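Local coordinates for protein halogenase PltM (Pseudomonas fluorescens, PDB 6BZN) that halogenates phenolic compounds, probably as an FAD-dependent enzyme, with chlorinase, brominase and iodinase activity, at residues K226-A231 with S247-I252; W413-R418 with N493-L498; P465-L470 with A504-L509; Q476-A481 with A489-A494. All blocks are in the same frame, centred on the assembly; numbering follows the deposited sequence.

Contact 1: K226-A231 with S247-I252; sequences KSYEDA and STLHHI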
# COMPACT_ATOMS: atom_id res chain seq x y z
N LYS A 226 -0.95 24.32 3.51
CA LYS A 226 -1.98 24.59 4.51
C LYS A 226 -2.82 23.38 4.87
O LYS A 226 -3.14 22.57 4.01
CB LYS A 226 -2.96 25.65 4.01
CG LYS A 226 -2.53 27.06 4.24
CD LYS A 226 -3.74 27.98 4.24
CE LYS A 226 -3.32 29.38 4.63
NZ LYS A 226 -4.41 30.33 4.33
N SER A 227 -3.23 23.31 6.13
CA SER A 227 -4.12 22.27 6.60
C SER A 227 -5.51 22.42 5.98
O SER A 227 -5.93 23.54 5.65
CB SER A 227 -4.24 22.33 8.13
OG SER A 227 -5.05 23.42 8.54
N TYR A 228 -6.23 21.31 5.84
CA TYR A 228 -7.61 21.37 5.35
C TYR A 228 -8.45 22.35 6.19
O TYR A 228 -9.22 23.14 5.64
CB TYR A 228 -8.27 20.00 5.38
CG TYR A 228 -9.67 20.06 4.82
CD1 TYR A 228 -10.76 20.39 5.64
CD2 TYR A 228 -9.90 19.86 3.47
CE1 TYR A 228 -12.04 20.48 5.12
CE2 TYR A 228 -11.17 19.94 2.94
CZ TYR A 228 -12.24 20.27 3.76
OH TYR A 228 -13.49 20.37 3.25
N GLU A 229 -8.29 22.30 7.51
CA GLU A 229 -9.11 23.12 8.41
C GLU A 229 -8.84 24.61 8.20
O GLU A 229 -9.79 25.40 8.24
CB GLU A 229 -8.91 22.73 9.87
CG GLU A 229 -9.67 21.49 10.31
CD GLU A 229 -9.17 20.20 9.68
OE1 GLU A 229 -10.03 19.36 9.32
OE2 GLU A 229 -7.94 20.01 9.54
N ASP A 230 -7.58 25.00 8.00
CA ASP A 230 -7.21 26.40 7.72
C ASP A 230 -7.55 26.85 6.31
O ASP A 230 -7.90 28.00 6.10
CB ASP A 230 -5.71 26.66 7.96
CG ASP A 230 -5.32 26.62 9.42
OD1 ASP A 230 -6.21 26.82 10.28
OD2 ASP A 230 -4.14 26.35 9.72
N ALA A 231 -7.43 25.95 5.34
CA ALA A 231 -7.59 26.30 3.94
C ALA A 231 -9.05 26.28 3.50
O ALA A 231 -9.44 27.09 2.67
CB ALA A 231 -6.78 25.38 3.05
N SER A 247 -5.13 13.26 8.84
CA SER A 247 -5.66 12.16 8.07
C SER A 247 -4.93 12.08 6.74
O SER A 247 -4.27 13.04 6.31
CB SER A 247 -7.16 12.37 7.81
OG SER A 247 -7.38 13.26 6.73
N THR A 248 -5.05 10.95 6.08
CA THR A 248 -4.69 10.85 4.67
C THR A 248 -5.86 11.40 3.87
O THR A 248 -6.90 10.76 3.75
CB THR A 248 -4.46 9.39 4.28
OG1 THR A 248 -3.55 8.80 5.22
CG2 THR A 248 -3.93 9.27 2.85
N LEU A 249 -5.68 12.59 3.32
CA LEU A 249 -6.74 13.32 2.66
C LEU A 249 -6.68 13.06 1.16
O LEU A 249 -5.61 13.23 0.54
CB LEU A 249 -6.60 14.81 2.98
CG LEU A 249 -7.37 15.84 2.18
CD1 LEU A 249 -8.86 15.57 2.20
CD2 LEU A 249 -7.05 17.22 2.76
N HIS A 250 -7.82 12.66 0.61
CA HIS A 250 -7.98 12.34 -0.80
C HIS A 250 -8.96 13.35 -1.39
O HIS A 250 -10.14 13.34 -1.02
CB HIS A 250 -8.59 10.95 -0.97
CG HIS A 250 -7.83 9.84 -0.31
ND1 HIS A 250 -7.77 9.69 1.06
CD2 HIS A 250 -7.15 8.79 -0.83
CE1 HIS A 250 -7.05 8.61 1.35
NE2 HIS A 250 -6.66 8.05 0.22
N HIS A 251 -8.49 14.23 -2.26
CA HIS A 251 -9.37 15.11 -3.02
C HIS A 251 -9.70 14.39 -4.30
O HIS A 251 -8.79 14.10 -5.09
CB HIS A 251 -8.67 16.42 -3.34
CG HIS A 251 -8.50 17.31 -2.16
ND1 HIS A 251 -9.57 17.85 -1.49
CD2 HIS A 251 -7.40 17.76 -1.53
CE1 HIS A 251 -9.14 18.60 -0.50
NE2 HIS A 251 -7.82 18.56 -0.51
N ILE A 252 -10.97 14.06 -4.49
CA ILE A 252 -11.39 13.21 -5.60
C ILE A 252 -12.27 14.00 -6.56
O ILE A 252 -12.98 14.94 -6.16
CB ILE A 252 -12.08 11.91 -5.10
CG1 ILE A 252 -13.31 12.23 -4.23
CG2 ILE A 252 -11.09 11.08 -4.30
CD1 ILE A 252 -14.21 11.04 -3.93

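Contact 2: W413-R418 with N493-L498; sequences WNVWHR and NALHEL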
# COMPACT_ATOMS: atom_id res chain seq x y z
N TRP A 413 -19.90 8.13 -4.53
CA TRP A 413 -18.69 7.87 -3.74
C TRP A 413 -19.06 7.48 -2.30
O TRP A 413 -18.54 6.52 -1.75
CB TRP A 413 -17.71 9.04 -3.72
CG TRP A 413 -16.57 8.71 -2.86
CD1 TRP A 413 -16.37 9.11 -1.57
CD2 TRP A 413 -15.53 7.79 -3.17
NE1 TRP A 413 -15.24 8.51 -1.07
CE2 TRP A 413 -14.70 7.70 -2.04
CE3 TRP A 413 -15.20 7.04 -4.30
CZ2 TRP A 413 -13.56 6.90 -2.01
CZ3 TRP A 413 -14.07 6.25 -4.28
CH2 TRP A 413 -13.26 6.18 -3.14
N ASN A 414 -19.97 8.24 -1.70
CA ASN A 414 -20.36 7.99 -0.32
C ASN A 414 -20.88 6.56 -0.17
O ASN A 414 -20.44 5.83 0.73
CB ASN A 414 -21.39 9.05 0.13
CG ASN A 414 -21.87 8.87 1.55
OD1 ASN A 414 -21.26 8.19 2.37
ND2 ASN A 414 -23.01 9.49 1.86
N VAL A 415 -21.77 6.13 -1.07
CA VAL A 415 -22.28 4.76 -1.00
C VAL A 415 -21.13 3.76 -1.24
O VAL A 415 -20.95 2.81 -0.47
CB VAL A 415 -23.44 4.49 -1.99
CG1 VAL A 415 -23.93 3.07 -1.83
CG2 VAL A 415 -24.61 5.44 -1.73
N TRP A 416 -20.37 4.00 -2.30
CA TRP A 416 -19.27 3.10 -2.68
C TRP A 416 -18.22 2.89 -1.58
O TRP A 416 -17.78 1.76 -1.37
CB TRP A 416 -18.59 3.55 -3.99
CG TRP A 416 -17.30 2.83 -4.23
CD1 TRP A 416 -16.06 3.31 -4.02
CD2 TRP A 416 -17.14 1.47 -4.64
NE1 TRP A 416 -15.12 2.37 -4.34
CE2 TRP A 416 -15.76 1.22 -4.71
CE3 TRP A 416 -18.04 0.45 -4.99
CZ2 TRP A 416 -15.25 -0.01 -5.11
CZ3 TRP A 416 -17.53 -0.77 -5.40
CH2 TRP A 416 -16.14 -0.99 -5.44
N HIS A 417 -17.83 3.95 -0.88
CA HIS A 417 -16.73 3.84 0.09
C HIS A 417 -17.02 2.83 1.20
O HIS A 417 -16.10 2.26 1.75
CB HIS A 417 -16.26 5.20 0.62
CG HIS A 417 -16.78 5.58 1.97
ND1 HIS A 417 -18.06 6.05 2.17
CD2 HIS A 417 -16.17 5.63 3.18
CE1 HIS A 417 -18.23 6.34 3.44
NE2 HIS A 417 -17.09 6.10 4.08
N ARG A 418 -18.31 2.59 1.48
CA ARG A 418 -18.72 1.59 2.47
C ARG A 418 -18.41 0.16 2.05
O ARG A 418 -18.28 -0.69 2.91
CB ARG A 418 -20.21 1.74 2.79
CG ARG A 418 -20.55 3.09 3.42
CD ARG A 418 -21.77 3.75 2.80
NE ARG A 418 -21.82 5.15 3.21
CZ ARG A 418 -22.23 5.60 4.40
NH1 ARG A 418 -22.73 4.77 5.32
NH2 ARG A 418 -22.15 6.89 4.67
N ASN A 493 -27.96 3.64 -5.78
CA ASN A 493 -29.05 2.88 -5.16
C ASN A 493 -28.84 1.37 -5.21
O ASN A 493 -29.13 0.67 -4.24
CB ASN A 493 -30.39 3.23 -5.79
CG ASN A 493 -31.54 2.59 -5.04
OD1 ASN A 493 -31.86 3.00 -3.93
ND2 ASN A 493 -32.13 1.54 -5.62
N ALA A 494 -28.36 0.87 -6.35
CA ALA A 494 -28.02 -0.55 -6.51
C ALA A 494 -26.96 -0.97 -5.49
O ALA A 494 -27.07 -2.03 -4.86
CB ALA A 494 -27.56 -0.83 -7.94
N LEU A 495 -25.93 -0.13 -5.30
CA LEU A 495 -24.94 -0.40 -4.26
C LEU A 495 -25.56 -0.42 -2.86
O LEU A 495 -25.27 -1.30 -2.07
CB LEU A 495 -23.78 0.60 -4.31
CG LEU A 495 -22.87 0.60 -5.53
CD1 LEU A 495 -21.89 1.77 -5.43
CD2 LEU A 495 -22.13 -0.71 -5.69
N HIS A 496 -26.40 0.57 -2.56
CA HIS A 496 -27.04 0.67 -1.25
C HIS A 496 -27.85 -0.60 -0.93
O HIS A 496 -27.76 -1.13 0.17
CB HIS A 496 -27.93 1.91 -1.21
CG HIS A 496 -28.43 2.25 0.16
ND1 HIS A 496 -29.63 2.91 0.36
CD2 HIS A 496 -27.92 2.03 1.39
CE1 HIS A 496 -29.81 3.11 1.65
NE2 HIS A 496 -28.79 2.57 2.30
N GLU A 497 -28.59 -1.10 -1.90
CA GLU A 497 -29.39 -2.33 -1.70
C GLU A 497 -28.50 -3.55 -1.45
O GLU A 497 -28.80 -4.38 -0.58
CB GLU A 497 -30.34 -2.55 -2.88
CG GLU A 497 -31.43 -1.47 -3.02
CD GLU A 497 -32.41 -1.44 -1.85
OE1 GLU A 497 -32.75 -2.52 -1.34
OE2 GLU A 497 -32.82 -0.33 -1.41
N LEU A 498 -27.38 -3.65 -2.18
CA LEU A 498 -26.38 -4.69 -1.90
C LEU A 498 -25.82 -4.60 -0.47
O LEU A 498 -25.69 -5.62 0.21
CB LEU A 498 -25.23 -4.64 -2.93
CG LEU A 498 -25.59 -5.05 -4.36
CD1 LEU A 498 -24.45 -4.79 -5.33
CD2 LEU A 498 -26.02 -6.52 -4.40

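Contact 3: P465-L470 with A504-L509; sequences PAYESL and AELLPL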
# COMPACT_ATOMS: atom_id res chain seq x y z
N PRO A 465 -17.08 -15.17 3.30
CA PRO A 465 -17.80 -15.35 2.03
C PRO A 465 -18.89 -14.28 1.78
O PRO A 465 -19.10 -13.87 0.64
CB PRO A 465 -18.41 -16.75 2.15
CG PRO A 465 -17.65 -17.43 3.22
CD PRO A 465 -17.16 -16.37 4.16
N ALA A 466 -19.56 -13.83 2.83
CA ALA A 466 -20.57 -12.79 2.67
C ALA A 466 -19.96 -11.48 2.16
O ALA A 466 -20.49 -10.86 1.22
CB ALA A 466 -21.32 -12.55 3.98
N TYR A 467 -18.84 -11.06 2.75
CA TYR A 467 -18.20 -9.84 2.27
C TYR A 467 -17.76 -9.98 0.81
O TYR A 467 -17.98 -9.09 -0.00
CB TYR A 467 -16.99 -9.36 3.11
CG TYR A 467 -16.42 -8.16 2.42
CD1 TYR A 467 -17.09 -6.95 2.45
CD2 TYR A 467 -15.33 -8.28 1.56
CE1 TYR A 467 -16.64 -5.86 1.72
CE2 TYR A 467 -14.88 -7.20 0.82
CZ TYR A 467 -15.53 -5.99 0.91
OH TYR A 467 -15.10 -4.90 0.20
N GLU A 468 -17.14 -11.10 0.47
CA GLU A 468 -16.62 -11.25 -0.89
C GLU A 468 -17.74 -11.32 -1.93
O GLU A 468 -17.55 -10.91 -3.08
CB GLU A 468 -15.64 -12.42 -0.97
CG GLU A 468 -14.43 -12.28 -0.03
CD GLU A 468 -13.64 -10.96 -0.17
OE1 GLU A 468 -13.68 -10.32 -1.24
OE2 GLU A 468 -12.95 -10.57 0.81
N SER A 469 -18.91 -11.79 -1.51
CA SER A 469 -20.13 -11.67 -2.32
C SER A 469 -20.53 -10.20 -2.54
O SER A 469 -20.85 -9.79 -3.68
CB SER A 469 -21.29 -12.44 -1.64
OG SER A 469 -22.52 -12.18 -2.30
N LEU A 470 -20.51 -9.40 -1.48
CA LEU A 470 -20.77 -7.97 -1.60
C LEU A 470 -19.77 -7.30 -2.54
O LEU A 470 -20.16 -6.53 -3.42
CB LEU A 470 -20.77 -7.27 -0.23
CG LEU A 470 -20.82 -5.74 -0.22
CD1 LEU A 470 -22.09 -5.19 -0.84
CD2 LEU A 470 -20.64 -5.25 1.21
N ALA A 504 -25.95 -7.78 7.64
CA ALA A 504 -26.05 -8.65 8.82
C ALA A 504 -24.78 -9.48 9.06
O ALA A 504 -24.49 -9.84 10.20
CB ALA A 504 -27.26 -9.55 8.72
N GLU A 505 -24.03 -9.77 7.99
CA GLU A 505 -22.82 -10.58 8.06
C GLU A 505 -21.53 -9.76 8.08
O GLU A 505 -20.44 -10.33 7.95
CB GLU A 505 -22.83 -11.59 6.90
CG GLU A 505 -24.10 -12.46 6.87
CD GLU A 505 -24.35 -13.15 5.55
OE1 GLU A 505 -24.04 -14.36 5.45
OE2 GLU A 505 -24.86 -12.51 4.60
N LEU A 506 -21.64 -8.43 8.24
CA LEU A 506 -20.50 -7.53 8.36
C LEU A 506 -20.36 -7.10 9.82
O LEU A 506 -21.20 -7.44 10.66
CB LEU A 506 -20.69 -6.29 7.47
CG LEU A 506 -21.06 -6.48 5.99
CD1 LEU A 506 -21.32 -5.15 5.31
CD2 LEU A 506 -20.01 -7.28 5.24
N LEU A 507 -19.34 -6.30 10.12
CA LEU A 507 -19.25 -5.68 11.43
C LEU A 507 -20.45 -4.73 11.62
O LEU A 507 -20.91 -4.10 10.67
CB LEU A 507 -17.92 -4.94 11.63
CG LEU A 507 -16.62 -5.75 11.51
CD1 LEU A 507 -15.45 -4.87 11.93
CD2 LEU A 507 -16.66 -7.03 12.32
N PRO A 508 -20.96 -4.63 12.85
CA PRO A 508 -22.21 -3.87 13.10
C PRO A 508 -22.01 -2.34 13.17
O PRO A 508 -22.39 -1.71 14.16
CB PRO A 508 -22.68 -4.46 14.43
CG PRO A 508 -21.40 -4.74 15.16
CD PRO A 508 -20.43 -5.20 14.10
N LEU A 509 -21.46 -1.74 12.11
CA LEU A 509 -21.11 -0.31 12.09
C LEU A 509 -22.16 0.57 11.44
O LEU A 509 -22.03 1.79 11.47
CB LEU A 509 -19.75 -0.09 11.41
CG LEU A 509 -18.53 -0.20 12.34
CD1 LEU A 509 -18.47 -1.51 13.08
CD2 LEU A 509 -17.23 0.05 11.60

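Contact 4: Q476-A481 with A489-A494; sequences QVMQQA and AETANA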
# COMPACT_ATOMS: atom_id res chain seq x y z
N GLN A 476 -19.26 -5.51 -10.04
CA GLN A 476 -20.09 -5.76 -11.24
C GLN A 476 -21.00 -4.58 -11.53
O GLN A 476 -21.11 -4.16 -12.68
CB GLN A 476 -20.93 -7.04 -11.10
CG GLN A 476 -20.14 -8.33 -11.19
CD GLN A 476 -20.90 -9.57 -10.70
OE1 GLN A 476 -22.09 -9.52 -10.37
NE2 GLN A 476 -20.19 -10.71 -10.66
N VAL A 477 -21.64 -4.04 -10.48
CA VAL A 477 -22.50 -2.86 -10.60
C VAL A 477 -21.70 -1.68 -11.16
O VAL A 477 -22.15 -1.01 -12.10
CB VAL A 477 -23.19 -2.45 -9.26
CG1 VAL A 477 -23.81 -1.06 -9.36
CG2 VAL A 477 -24.25 -3.47 -8.87
N MET A 478 -20.51 -1.44 -10.59
CA MET A 478 -19.67 -0.32 -11.05
C MET A 478 -19.15 -0.47 -12.47
O MET A 478 -19.14 0.50 -13.22
CB MET A 478 -18.50 -0.09 -10.10
CG MET A 478 -18.89 0.37 -8.70
SD MET A 478 -19.96 1.83 -8.66
CE MET A 478 -18.94 3.05 -9.45
N GLN A 479 -18.71 -1.67 -12.84
CA GLN A 479 -18.18 -1.89 -14.20
C GLN A 479 -19.30 -1.74 -15.24
O GLN A 479 -19.09 -1.12 -16.28
CB GLN A 479 -17.47 -3.25 -14.33
CG GLN A 479 -16.14 -3.34 -13.54
CD GLN A 479 -15.04 -2.40 -14.02
OE1 GLN A 479 -15.07 -1.90 -15.15
NE2 GLN A 479 -14.04 -2.15 -13.16
N GLN A 480 -20.49 -2.26 -14.93
CA GLN A 480 -21.65 -2.11 -15.81
C GLN A 480 -22.06 -0.63 -15.94
O GLN A 480 -22.38 -0.16 -17.04
CB GLN A 480 -22.81 -2.94 -15.28
CG GLN A 480 -24.01 -2.99 -16.22
CD GLN A 480 -25.21 -3.62 -15.56
OE1 GLN A 480 -25.88 -2.98 -14.74
NE2 GLN A 480 -25.49 -4.88 -15.89
N ALA A 481 -22.04 0.08 -14.81
CA ALA A 481 -22.26 1.53 -14.81
C ALA A 481 -21.28 2.28 -15.72
O ALA A 481 -21.70 3.18 -16.46
CB ALA A 481 -22.19 2.07 -13.38
N ALA A 489 -27.42 8.06 -9.88
CA ALA A 489 -28.43 7.77 -8.84
C ALA A 489 -28.85 6.30 -8.82
O ALA A 489 -29.06 5.72 -7.76
CB ALA A 489 -29.65 8.68 -8.99
N GLU A 490 -28.96 5.70 -10.00
CA GLU A 490 -29.31 4.29 -10.14
C GLU A 490 -28.22 3.39 -9.57
O GLU A 490 -28.49 2.43 -8.86
CB GLU A 490 -29.51 3.95 -11.61
CG GLU A 490 -29.83 2.49 -11.90
CD GLU A 490 -29.78 2.19 -13.38
OE1 GLU A 490 -28.74 1.66 -13.84
OE2 GLU A 490 -30.75 2.53 -14.09
N THR A 491 -26.99 3.72 -9.93
CA THR A 491 -25.82 2.97 -9.48
C THR A 491 -25.69 3.05 -7.95
O THR A 491 -25.57 2.02 -7.29
CB THR A 491 -24.57 3.51 -10.19
OG1 THR A 491 -24.80 3.50 -11.61
CG2 THR A 491 -23.34 2.69 -9.85
N ALA A 492 -25.76 4.26 -7.39
CA ALA A 492 -25.68 4.44 -5.94
C ALA A 492 -26.75 3.62 -5.23
O ALA A 492 -26.49 2.96 -4.23
CB ALA A 492 -25.81 5.90 -5.57
N ASN A 493 -27.96 3.64 -5.78
CA ASN A 493 -29.05 2.88 -5.16
C ASN A 493 -28.84 1.37 -5.21
O ASN A 493 -29.13 0.67 -4.24
CB ASN A 493 -30.39 3.23 -5.79
CG ASN A 493 -31.54 2.59 -5.04
OD1 ASN A 493 -31.86 3.00 -3.93
ND2 ASN A 493 -32.13 1.54 -5.62
N ALA A 494 -28.36 0.87 -6.35
CA ALA A 494 -28.02 -0.55 -6.51
C ALA A 494 -26.96 -0.97 -5.49
O ALA A 494 -27.07 -2.03 -4.86
CB ALA A 494 -27.56 -0.83 -7.94

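Contact 1: K226-A231 with S247-I252
The short helix 228-231 stands off the face of strand 248-253, with Tyr228 and Leu249 as the nearest residues and 8.5 Å between their CA atoms. Such a gap is bridged by side chains alone, and the long, largely apolar tyrosine suits it. Its CG lies anti to the backbone N (chi1 -178°), and the side chain crosses that of Leu249 at about a right angle. The branch CD2 of Leu249 meets Tyr228 CD2 at 3.9 Å and touches Tyr228 CB, coming obliquely to the ring. Farther out, the two rings meet edge to edge, with Tyr228 CE2 4.2 Å from His251 CE1. The other leucine branch, CD1, lies over one face of the His251 ring toward its rim, so Leu249 packs on both rings. Both nitrogens of buried His251 are satisfied, ND1 by His115 and NE2 by His308. Ser227 is the N-cap of the helix: its OG accepts from Asp230 N at 3.0 Å. The Leu249 side chain lies about 10 Å from that of Ala65, an FAD-binding residue. Tyr228 reaches Thr238 of helix 235-238 and Leu244 in the following loop, while strand 248-253 runs inside the mixed sheet between strands 109-114 and 256-262.

Contact 2: W413-R418 with N493-L498
The carbonyl oxygen of Asn414, the residue just before the Val415 that packs on Leu495, is gripped by two side chains of its own helix. His417 ND1 donates to Asn414 O at 2.8 Å, tilted slightly from the carbonyl plane, and Arg418 NE donates at 2.9 Å from well above that plane. The guanidinium also takes the amide oxygen: Arg418 NH2 reaches Asn414 OD1 at 2.8 Å in a fairly straight bond (160°), while NE makes a longer one. Gripping Asn414 edge-on through NE and NH2, the arginine can spend its other donors on the C-terminal tail, at Tyr511 O and Asn516 O.

The contact itself is apolar. Val415 has CG1 anti to the backbone N (chi1 -178°), which carries that methyl onto the opposite backbone, 3.5 Å from Leu495 CB and 3.6 Å from His496 N. A small branched residue suits such close quarters. Leu495 sends CD1 to Trp416, 4.0 Å from its CB and at the edge of the indole. His496 contributes its CB, and its NE2 bonds Ser512 O.

The segment axes approach to 9.1 Å and run in the same general direction, inclined at 31°. This is ordinary helix-helix packing within the mostly helical C-terminal part of the chain, away from the known flavin-binding residues.

Contact 3: P465-L470 with A504-L509
A methyl group set squarely against the flat face of a carboxylate is the unusual feature here. Ala466 CB lies 3.5 Å from Glu505 CD, and the two carboxylate oxygens are both about equally near that methyl. The same methyl presses on the root of the side chain, 3.4 Å from Glu505 CB, so the extended side chain lies along the methyl from its root to its carboxylate. This follows from the torsions: CG stands beside the backbone N (chi1 -56°), the chain extends beyond it, and chi3 of 101° turns the carboxylate broadside to the alanine. Only a small residue suits this place, because the backbones are close, with the CA atoms of Ala466 and Glu505 6.2 Å apart. The glutamate stays at the exposed margin, where its charge can be solvated.

Deeper in, Leu506 spreads its two branches over the helix. Leu506 CD2 comes to the edge of the Tyr467 ring, 4.1 Å from Tyr467 CD1, while Leu506 CD1 meets Leu470 CD2 at 4.2 Å, these two leucine side chains crossing at about a right angle. Tyr467 is buried, and its hydroxyl is satisfied by Val419 O of helix 410-441. Leu506 and Tyr467 both touch Ser422 of that same helix, and Leu470 also packs on Leu498 and His502. After Leu506 the chain turns away through an inverse gamma turn centred on Pro508.

The whole is characteristic of an antiparallel helical hairpin whose second helix, 488-502, ends beside the start of the first, 465-483, and whose outgoing loop packs back on the first helix and, through Leu506, on helix 410-441.

Contact 4: Q476-A481 with A489-A494
From Ala489 to Ala494 the second helix runs antiparallel to 476-481, at 170° with the segment axes 10.0 Å apart, and it meets Ala481, Met478 and Val477 in that order through Thr491 and Ala494. Near its start, Glu490 reaches along the flank, where its OE1 makes a salt bridge with Arg486.

One residue on, Thr491 points into the interface and carries most of it. Its CA is nearest that of Ala481, 6.6 Å away, a spacing that suits alanine. The two branches divide the work. OG1, beside the backbone N, lies 3.5 Å from Ala481 CB and also makes a weak hydrogen bond with Pro487 O, just before the helix, a bond back to the carbonyl four residues earlier such as threonines in helices often make. CG2, anti to the backbone N, is the apolar branch and enters between several groups. It is 3.7 Å from Met478 SD, 3.8 Å from Val477 CG1 and 3.8 Å from Ala481 CB. Met478 can offer its sulfur because its chain is bent at chi2 and chi3 (-54° and -60°), folding it back toward the helix interface, where it crosses Thr491 at about a right angle.

Ala492 turns away, to His411 and Val415 of helix 410-441. Ala494 returns to the interface, with CB 4.0 Å from Val477 CG1; the valine thus sits between Thr491 and Ala494.

Around this hairpin, Met478 bridges to Cys402 and Glu405 of helix 383-406 and to Trp416 of helix 410-441, while Thr491 touches Leu412.

Overall arrangement
From the N terminus, contact 1 comes first, closing a short loop that ties helix 228-231 to strand 248-253 of the mixed sheet. The remaining three belong to the helical C-terminal part. Contact 2 opens on helix 410-441, contact 3 then opens at the start of helix 465-483, and contact 4 follows on the same helix. Along helix 488-502 contact 4 closes first, contact 2 next, and contact 3 in the loop beyond. Contact 4 is nested inside the loop of contact 3; contacts 2 and 3 cross. Contacts 2 and 4 share Asn493 and Ala494, so helix 488-502 is pinned to both helices 410-441 and 465-483. Ile252 packs on Trp413, linking the sheet to this bundle.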